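Local coordinates for 6-O-methylguanine DNA methyltransferase (PDB 2B6C), which is of unproven function but probably takes part in repairing alkylated DNA, as an all-helical protein of the AlkD-like DNA alkylation repair family, at residues 105-110 / 141-146; 127-132 / 160-165; 148-153 / 183-188. One frame throughout, in Å; residues are numbered along the deposited sequence.

Interaction 1: residues 105-110 / 141-146; sequences DSVDAW and RRVALN
D108 and R142 form a buried salt bridge between two helices of the AlkD-like helical solenoid, and the pair illustrates how charges placed in a protein interior are matched geometrically. R142 presents its guanidinium side-on, so that two nitrogens grip the two carboxylate oxygens separately. NE reaches OD1 of D108 at 2.8 Å, and NH1 of R142 reaches OD2 of D108, also at 2.8 Å. Both oxygens are approached on their syn sides, and the two planes lie 19° apart, making an almost flat bidentate pair. The arginine chain runs extended from CG to NE, with CG opposite the backbone nitrogen (chi1 -178°), which carries the guanidinium across to the neighbouring helix.

The fold supplies the platform: segments 105-110 and 141-146, on helices 104-120 and 138-146, cross at -44° with their axes 9.6 Å apart at closest approach. V107 and V143 stand where the backbones approach most closely, CA to CA 7.2 Å. Here a single methyl from each side makes the apolar contact, CG1 of V107 meeting CG2 of V143 at 3.9 Å.

Beyond the two helices, W181 of helix 173-186 packs on both members of the salt bridge, and the remaining terminal nitrogen, R142 NH2, is bonded to the backbone oxygen of F174. An Asp-Arg pair beside tryptophan is consistent with the DNA-binding cleft of AlkD relatives. One turn away, D105 forms a salt bridge with R69 and a hydrogen bond with the hydroxyl of Y73, both on helix 69-81.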
# COMPACT_ATOMS: atom_id res chain seq x y z
N ASP B 105 -5.22 14.29 -19.97
CA ASP B 105 -4.97 12.90 -19.63
C ASP B 105 -3.77 12.74 -18.67
O ASP B 105 -3.88 12.04 -17.65
CB ASP B 105 -4.87 12.02 -20.89
CG ASP B 105 -3.75 12.44 -21.84
OD1 ASP B 105 -3.39 13.62 -21.89
OD2 ASP B 105 -3.20 11.56 -22.57
N SER B 106 -2.64 13.37 -18.99
CA SER B 106 -1.47 13.33 -18.09
C SER B 106 -1.61 14.21 -16.84
O SER B 106 -1.18 13.82 -15.77
CB SER B 106 -0.16 13.70 -18.81
OG SER B 106 -0.15 15.07 -19.19
N VAL B 107 -2.18 15.40 -16.99
CA VAL B 107 -2.33 16.34 -15.88
C VAL B 107 -3.28 15.78 -14.80
O VAL B 107 -3.00 15.92 -13.59
CB VAL B 107 -2.79 17.75 -16.38
CG1 VAL B 107 -3.14 18.69 -15.21
CG2 VAL B 107 -1.70 18.38 -17.26
N ASP B 108 -4.39 15.18 -15.22
CA ASP B 108 -5.33 14.55 -14.29
C ASP B 108 -4.69 13.33 -13.65
O ASP B 108 -4.94 13.05 -12.49
CB ASP B 108 -6.66 14.17 -14.98
CG ASP B 108 -7.49 15.38 -15.40
OD1 ASP B 108 -7.19 16.52 -14.97
OD2 ASP B 108 -8.49 15.20 -16.16
N ALA B 109 -3.89 12.56 -14.41
CA ALA B 109 -3.08 11.48 -13.77
C ALA B 109 -2.08 12.04 -12.75
O ALA B 109 -1.97 11.51 -11.65
CB ALA B 109 -2.38 10.60 -14.81
N TRP B 110 -1.35 13.12 -13.09
CA TRP B 110 -0.48 13.79 -12.09
C TRP B 110 -1.27 14.30 -10.87
O TRP B 110 -0.80 14.20 -9.74
CB TRP B 110 0.33 14.97 -12.66
CG TRP B 110 1.51 14.54 -13.47
CD1 TRP B 110 1.76 14.81 -14.80
CD2 TRP B 110 2.63 13.76 -13.01
NE1 TRP B 110 2.95 14.25 -15.19
CE2 TRP B 110 3.52 13.61 -14.11
CE3 TRP B 110 2.98 13.20 -11.76
CZ2 TRP B 110 4.72 12.88 -14.02
CZ3 TRP B 110 4.20 12.50 -11.66
CH2 TRP B 110 5.05 12.34 -12.79
N ARG B 141 -2.64 25.06 -12.47
CA ARG B 141 -3.81 25.56 -11.72
C ARG B 141 -4.98 24.59 -11.75
O ARG B 141 -5.76 24.52 -10.79
CB ARG B 141 -4.23 26.92 -12.24
CG ARG B 141 -3.07 27.92 -12.15
CD ARG B 141 -3.63 29.36 -12.11
NE ARG B 141 -4.58 29.65 -13.17
CZ ARG B 141 -4.24 29.92 -14.44
NH1 ARG B 141 -2.96 29.91 -14.84
NH2 ARG B 141 -5.20 30.20 -15.31
N ARG B 142 -5.09 23.82 -12.84
CA ARG B 142 -5.98 22.68 -12.86
C ARG B 142 -5.71 21.68 -11.68
O ARG B 142 -6.66 21.16 -11.06
CB ARG B 142 -5.97 21.98 -14.23
CG ARG B 142 -6.95 20.78 -14.31
CD ARG B 142 -7.19 20.36 -15.77
NE ARG B 142 -7.87 19.09 -15.92
CZ ARG B 142 -9.12 18.96 -16.40
NH1 ARG B 142 -9.65 17.74 -16.53
NH2 ARG B 142 -9.84 20.03 -16.77
N VAL B 143 -4.43 21.40 -11.41
CA VAL B 143 -4.05 20.57 -10.28
C VAL B 143 -4.47 21.22 -8.95
O VAL B 143 -5.00 20.51 -8.10
CB VAL B 143 -2.51 20.19 -10.28
CG1 VAL B 143 -2.08 19.39 -8.94
CG2 VAL B 143 -2.18 19.33 -11.51
N ALA B 144 -4.25 22.55 -8.78
CA ALA B 144 -4.68 23.27 -7.57
C ALA B 144 -6.20 23.14 -7.36
O ALA B 144 -6.66 22.88 -6.22
CB ALA B 144 -4.26 24.76 -7.62
N LEU B 145 -6.94 23.27 -8.45
CA LEU B 145 -8.40 23.20 -8.42
C LEU B 145 -8.93 21.81 -8.11
O LEU B 145 -9.97 21.67 -7.46
CB LEU B 145 -9.00 23.73 -9.73
CG LEU B 145 -9.02 25.23 -9.93
CD1 LEU B 145 -9.23 25.57 -11.43
CD2 LEU B 145 -10.16 25.90 -9.07
N ASN B 146 -8.22 20.79 -8.55
CA ASN B 146 -8.67 19.43 -8.42
C ASN B 146 -7.85 18.62 -7.42
O ASN B 146 -8.03 17.42 -7.31
CB ASN B 146 -8.73 18.77 -9.81
CG ASN B 146 -9.85 19.34 -10.69
OD1 ASN B 146 -10.76 20.07 -10.21
ND2 ASN B 146 -9.82 19.00 -11.97

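Interaction 2: residues 127-132 / 160-165; sequences TIFALF and LKKAII
F129 reaches from helix 125-132 to A163 and K162 on helix 157-166, a contact between two helices of the AlkD-like solenoid that are not neighbours in sequence. Helix 138-146 comes between them along the chain. The example shows how one aromatic side chain can span a separation too wide for small residues: even the nearest alpha carbons, those of F129 and L160, are 9.3 Å apart.

The apolar part is a ring meeting a methyl group. CZ of F129 lies 3.7 Å from CB of A163. The adjoining ring carbon, CE2 of F129, is close behind at 3.9 Å from that same methyl, which sits at the ring edge, near its plane, and not over a face. The ring gets there because its CG is turned opposite the backbone nitrogen (chi1 -179°), carrying the phenyl across toward helix 157-166. Alanine presents no more than its methyl, so the rim of the ring can come in close to the partner helix. L147 packs on F129, while L145 of helix 138-146 touches A163, so the intervening chain helps to enclose the junction.

The second kind of contact is made by the aliphatic part of a lysine. K162 is exposed, and its chain bends at chi3 (72°), while its charged group makes a cation-pi interaction with Y133. No hydrogen bond crosses between the two segments; the contact rests on carbon against carbon. Its outer margin is formed by the last methylene of the lysine, CE of K162, which meets the ring edge at CE1 of F129, 4.0 Å away.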
# COMPACT_ATOMS: atom_id res chain seq x y z
N THR B 127 0.87 23.12 1.74
CA THR B 127 2.16 23.22 1.07
C THR B 127 2.08 22.77 -0.40
O THR B 127 2.58 23.45 -1.29
CB THR B 127 3.21 22.38 1.82
OG1 THR B 127 3.24 22.79 3.20
CG2 THR B 127 4.59 22.57 1.23
N ILE B 128 1.44 21.62 -0.65
CA ILE B 128 1.27 21.13 -2.01
C ILE B 128 0.31 22.02 -2.81
O ILE B 128 0.59 22.39 -3.93
CB ILE B 128 0.81 19.67 -2.05
CG1 ILE B 128 1.83 18.76 -1.30
CG2 ILE B 128 0.60 19.22 -3.53
CD1 ILE B 128 3.35 18.98 -1.67
N PHE B 129 -0.82 22.37 -2.21
CA PHE B 129 -1.69 23.36 -2.82
C PHE B 129 -0.94 24.64 -3.27
O PHE B 129 -1.14 25.09 -4.38
CB PHE B 129 -2.89 23.67 -1.92
CG PHE B 129 -3.85 24.69 -2.52
CD1 PHE B 129 -3.65 26.05 -2.29
CD2 PHE B 129 -4.91 24.28 -3.31
CE1 PHE B 129 -4.52 27.00 -2.85
CE2 PHE B 129 -5.81 25.21 -3.86
CZ PHE B 129 -5.60 26.59 -3.64
N ALA B 130 -0.09 25.22 -2.42
CA ALA B 130 0.61 26.46 -2.75
C ALA B 130 1.61 26.32 -3.91
O ALA B 130 1.94 27.33 -4.56
CB ALA B 130 1.29 27.08 -1.51
N LEU B 131 2.10 25.10 -4.17
CA LEU B 131 2.96 24.81 -5.32
C LEU B 131 2.24 25.18 -6.62
O LEU B 131 2.83 25.71 -7.56
CB LEU B 131 3.30 23.31 -5.42
CG LEU B 131 4.32 22.65 -4.52
CD1 LEU B 131 4.42 21.15 -4.90
CD2 LEU B 131 5.68 23.39 -4.61
N PHE B 132 0.96 24.85 -6.67
CA PHE B 132 0.18 24.95 -7.90
C PHE B 132 -0.70 26.21 -7.94
O PHE B 132 -1.07 26.67 -9.01
CB PHE B 132 -0.67 23.67 -8.05
CG PHE B 132 0.16 22.43 -8.23
CD1 PHE B 132 0.71 22.11 -9.47
CD2 PHE B 132 0.39 21.57 -7.14
CE1 PHE B 132 1.52 20.93 -9.65
CE2 PHE B 132 1.17 20.40 -7.29
CZ PHE B 132 1.73 20.08 -8.54
N LEU B 160 -9.83 25.68 -1.50
CA LEU B 160 -10.71 25.41 -2.62
C LEU B 160 -11.34 26.71 -3.10
O LEU B 160 -11.26 27.04 -4.29
CB LEU B 160 -11.80 24.38 -2.24
CG LEU B 160 -12.86 24.07 -3.33
CD1 LEU B 160 -12.24 23.61 -4.68
CD2 LEU B 160 -13.88 23.08 -2.81
N LYS B 161 -11.95 27.43 -2.17
CA LYS B 161 -12.60 28.68 -2.46
C LYS B 161 -11.62 29.66 -3.10
O LYS B 161 -11.96 30.28 -4.11
CB LYS B 161 -13.22 29.28 -1.19
CG LYS B 161 -13.92 30.61 -1.43
CD LYS B 161 -14.69 31.10 -0.18
CE LYS B 161 -15.43 32.43 -0.45
NZ LYS B 161 -15.98 33.01 0.84
N LYS B 162 -10.42 29.79 -2.52
CA LYS B 162 -9.39 30.69 -3.06
C LYS B 162 -9.02 30.39 -4.50
O LYS B 162 -8.94 31.31 -5.34
CB LYS B 162 -8.12 30.70 -2.19
CG LYS B 162 -7.13 31.81 -2.59
CD LYS B 162 -6.00 31.96 -1.58
CE LYS B 162 -5.01 30.80 -1.64
NZ LYS B 162 -3.73 31.20 -0.95
N ALA B 163 -8.82 29.10 -4.81
CA ALA B 163 -8.51 28.69 -6.18
C ALA B 163 -9.62 28.99 -7.16
O ALA B 163 -9.35 29.38 -8.30
CB ALA B 163 -8.11 27.23 -6.26
N ILE B 164 -10.87 28.82 -6.73
CA ILE B 164 -12.00 29.08 -7.63
C ILE B 164 -12.10 30.58 -7.89
O ILE B 164 -12.31 30.99 -9.05
CB ILE B 164 -13.34 28.52 -7.08
CG1 ILE B 164 -13.29 27.00 -7.03
CG2 ILE B 164 -14.54 29.03 -7.93
CD1 ILE B 164 -14.36 26.36 -6.18
N ILE B 165 -11.94 31.37 -6.83
CA ILE B 165 -11.95 32.83 -6.93
C ILE B 165 -10.91 33.30 -7.97
O ILE B 165 -11.21 34.12 -8.85
CB ILE B 165 -11.72 33.52 -5.54
CG1 ILE B 165 -13.03 33.56 -4.71
CG2 ILE B 165 -11.20 34.94 -5.71
CD1 ILE B 165 -12.83 33.80 -3.20

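Interaction 3: residues 148-153 / 183-188; sequences QLMLKE and LRQYSK. With SO4 (sulfate ion), chain J.
The Y186 ring turns its edge to the backbone of K152, whose carbonyl oxygen lies near the ring plane, 3.5 Å from CE1 of Y186. W193 of helix 191-200 meets the same ring at a steep angle. This is a helix-to-loop junction of the AlkD-like solenoid: the end region of helix 173-186 abuts the connection between helices 138-146 and 157-166, where Q148 to L151 form a type I beta turn.

A second flat group, the Q185 amide, is gripped at both ends. NE2 of Q185 donates to the backbone O of L149 at 3.2 Å, almost straight (172°), with the acceptor in the amide plane. At the other end, NZ of K188 donates to OE1 of Q185 at 2.8 Å, fixing which way the amide faces. A bend at chi2 (-58°) swings the amide over toward the turn, while CG of Q185 rests 3.7 Å from CD2 of L149. Selenomethionine M150 brings its CE to 3.6 Å from NE2 of Q185.

The R184 guanidinium has sulfate O4 at its edge, in plane, and O2 placed obliquely; NE of R184 makes weak hydrogen bonds to both, and the ion probably comes from the crystallisation liquor. R184 NH1 is salt-bridged to E210. The tyrosine hydroxyl is hydrogen-bonded to Q157, and a water bridges it to the loop, donating to OH of Y186 at 2.8 Å and to the backbone O of E153.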
# COMPACT_ATOMS: atom_id res chain seq x y z
N GLN B 148 -8.12 18.30 -4.38
CA GLN B 148 -8.90 17.78 -3.25
C GLN B 148 -10.13 16.95 -3.64
O GLN B 148 -10.94 16.63 -2.78
CB GLN B 148 -9.32 18.96 -2.38
CG GLN B 148 -8.16 19.95 -2.12
CD GLN B 148 -8.47 20.88 -0.98
OE1 GLN B 148 -8.49 20.46 0.18
NE2 GLN B 148 -8.78 22.12 -1.30
N LEU B 149 -10.23 16.55 -4.92
CA LEU B 149 -11.43 15.86 -5.46
C LEU B 149 -11.78 14.62 -4.68
O LEU B 149 -12.95 14.24 -4.60
CB LEU B 149 -11.22 15.44 -6.92
CG LEU B 149 -11.20 16.53 -7.99
CD1 LEU B 149 -11.13 15.94 -9.42
CD2 LEU B 149 -12.38 17.46 -7.86
N MSE B 150 -10.76 13.95 -4.16
CA MSE B 150 -10.99 12.72 -3.42
C MSE B 150 -10.89 12.91 -1.91
O MSE B 150 -10.92 11.94 -1.19
CB MSE B 150 -10.05 11.60 -3.91
CG MSE B 150 -10.23 11.26 -5.41
SE MSE B 150 -12.08 10.81 -5.86
CE MSE B 150 -12.33 11.84 -7.40
N LEU B 151 -10.77 14.15 -1.42
CA LEU B 151 -10.54 14.37 0.02
C LEU B 151 -11.78 14.38 0.92
O LEU B 151 -11.66 14.25 2.16
CB LEU B 151 -9.70 15.63 0.25
CG LEU B 151 -8.25 15.46 -0.22
CD1 LEU B 151 -7.41 16.68 0.07
CD2 LEU B 151 -7.62 14.18 0.35
N LYS B 152 -12.95 14.55 0.31
CA LYS B 152 -14.23 14.51 1.03
C LYS B 152 -14.25 15.46 2.22
O LYS B 152 -14.10 16.67 2.05
CB LYS B 152 -14.57 13.08 1.44
CG LYS B 152 -14.74 12.16 0.24
CD LYS B 152 -14.94 10.77 0.69
CE LYS B 152 -15.04 9.84 -0.51
NZ LYS B 152 -14.89 8.41 -0.05
N GLU B 153 -14.40 14.92 3.43
CA GLU B 153 -14.54 15.74 4.63
C GLU B 153 -13.18 16.35 5.04
O GLU B 153 -13.12 17.29 5.83
CB GLU B 153 -15.19 14.92 5.76
CG GLU B 153 -16.61 14.37 5.45
CD GLU B 153 -16.64 12.96 4.81
OE1 GLU B 153 -17.75 12.46 4.50
OE2 GLU B 153 -15.58 12.34 4.62
N LEU B 183 -16.47 21.51 -7.53
CA LEU B 183 -17.73 21.80 -6.84
C LEU B 183 -18.65 20.59 -6.80
O LEU B 183 -19.20 20.26 -5.75
CB LEU B 183 -18.43 23.03 -7.43
CG LEU B 183 -17.64 24.31 -7.17
CD1 LEU B 183 -18.13 25.44 -8.06
CD2 LEU B 183 -17.61 24.70 -5.68
N ARG B 184 -18.77 19.91 -7.95
CA ARG B 184 -19.48 18.65 -8.05
C ARG B 184 -19.04 17.62 -7.01
O ARG B 184 -19.88 17.09 -6.28
CB ARG B 184 -19.33 18.08 -9.46
CG ARG B 184 -20.13 16.85 -9.78
CD ARG B 184 -19.74 16.50 -11.17
NE ARG B 184 -20.57 15.51 -11.81
CZ ARG B 184 -21.37 15.73 -12.85
NH1 ARG B 184 -21.56 16.94 -13.36
NH2 ARG B 184 -22.04 14.71 -13.36
N GLN B 185 -17.74 17.36 -6.93
CA GLN B 185 -17.19 16.38 -5.97
C GLN B 185 -17.41 16.80 -4.53
O GLN B 185 -17.83 15.98 -3.68
CB GLN B 185 -15.68 16.19 -6.19
CG GLN B 185 -15.33 15.27 -7.36
CD GLN B 185 -15.94 13.88 -7.20
OE1 GLN B 185 -16.83 13.51 -7.95
NE2 GLN B 185 -15.45 13.12 -6.22
N TYR B 186 -17.07 18.05 -4.23
CA TYR B 186 -17.23 18.52 -2.86
C TYR B 186 -18.70 18.57 -2.40
O TYR B 186 -18.99 18.32 -1.21
CB TYR B 186 -16.48 19.83 -2.61
CG TYR B 186 -16.41 20.17 -1.15
CD1 TYR B 186 -16.01 19.20 -0.21
CD2 TYR B 186 -16.73 21.46 -0.69
CE1 TYR B 186 -15.95 19.49 1.15
CE2 TYR B 186 -16.68 21.77 0.69
CZ TYR B 186 -16.28 20.77 1.59
OH TYR B 186 -16.22 21.06 2.93
N SER B 187 -19.63 18.82 -3.32
CA SER B 187 -21.07 18.78 -2.97
C SER B 187 -21.56 17.43 -2.44
O SER B 187 -22.62 17.35 -1.80
CB SER B 187 -21.95 19.20 -4.15
OG SER B 187 -21.98 18.18 -5.12
N LYS B 188 -20.82 16.37 -2.72
CA LYS B 188 -21.20 15.04 -2.21
C LYS B 188 -20.98 14.93 -0.70
O LYS B 188 -21.50 14.04 -0.05
CB LYS B 188 -20.43 13.92 -2.93
CG LYS B 188 -20.69 13.90 -4.46
CD LYS B 188 -19.79 12.85 -5.13
CE LYS B 188 -19.85 13.00 -6.64
NZ LYS B 188 -19.04 11.95 -7.35
S SO4 J . -19.85 11.90 -11.43
O1 SO4 J . -20.49 10.68 -11.90
O2 SO4 J . -19.80 12.87 -12.51
O3 SO4 J . -18.49 11.56 -11.03
O4 SO4 J . -20.59 12.48 -10.31
O HOH W 1 -14.29 19.66 4.45

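The three contacts sit in one helical solenoid, interaction 1 central and the other two farther out. All touching residues of interaction 1 are buried, which suits a matched ion pair beside a valine contact. Interactions 2 and 3 both sit about 14 Å from the centre of the chain. Interaction 2 is also buried, carbon against carbon, with only K162 of its touching residues exposed, whereas interaction 3 relies on backbone carbonyls, an amide and water, as befits a partly buried loop junction. Helix 138-146 links them: it carries one side of interaction 1, packs on both helices of interaction 2, and leads into the loop of interaction 3. Between interactions 2 and 3, I164 touches L183 and L160 touches Y186.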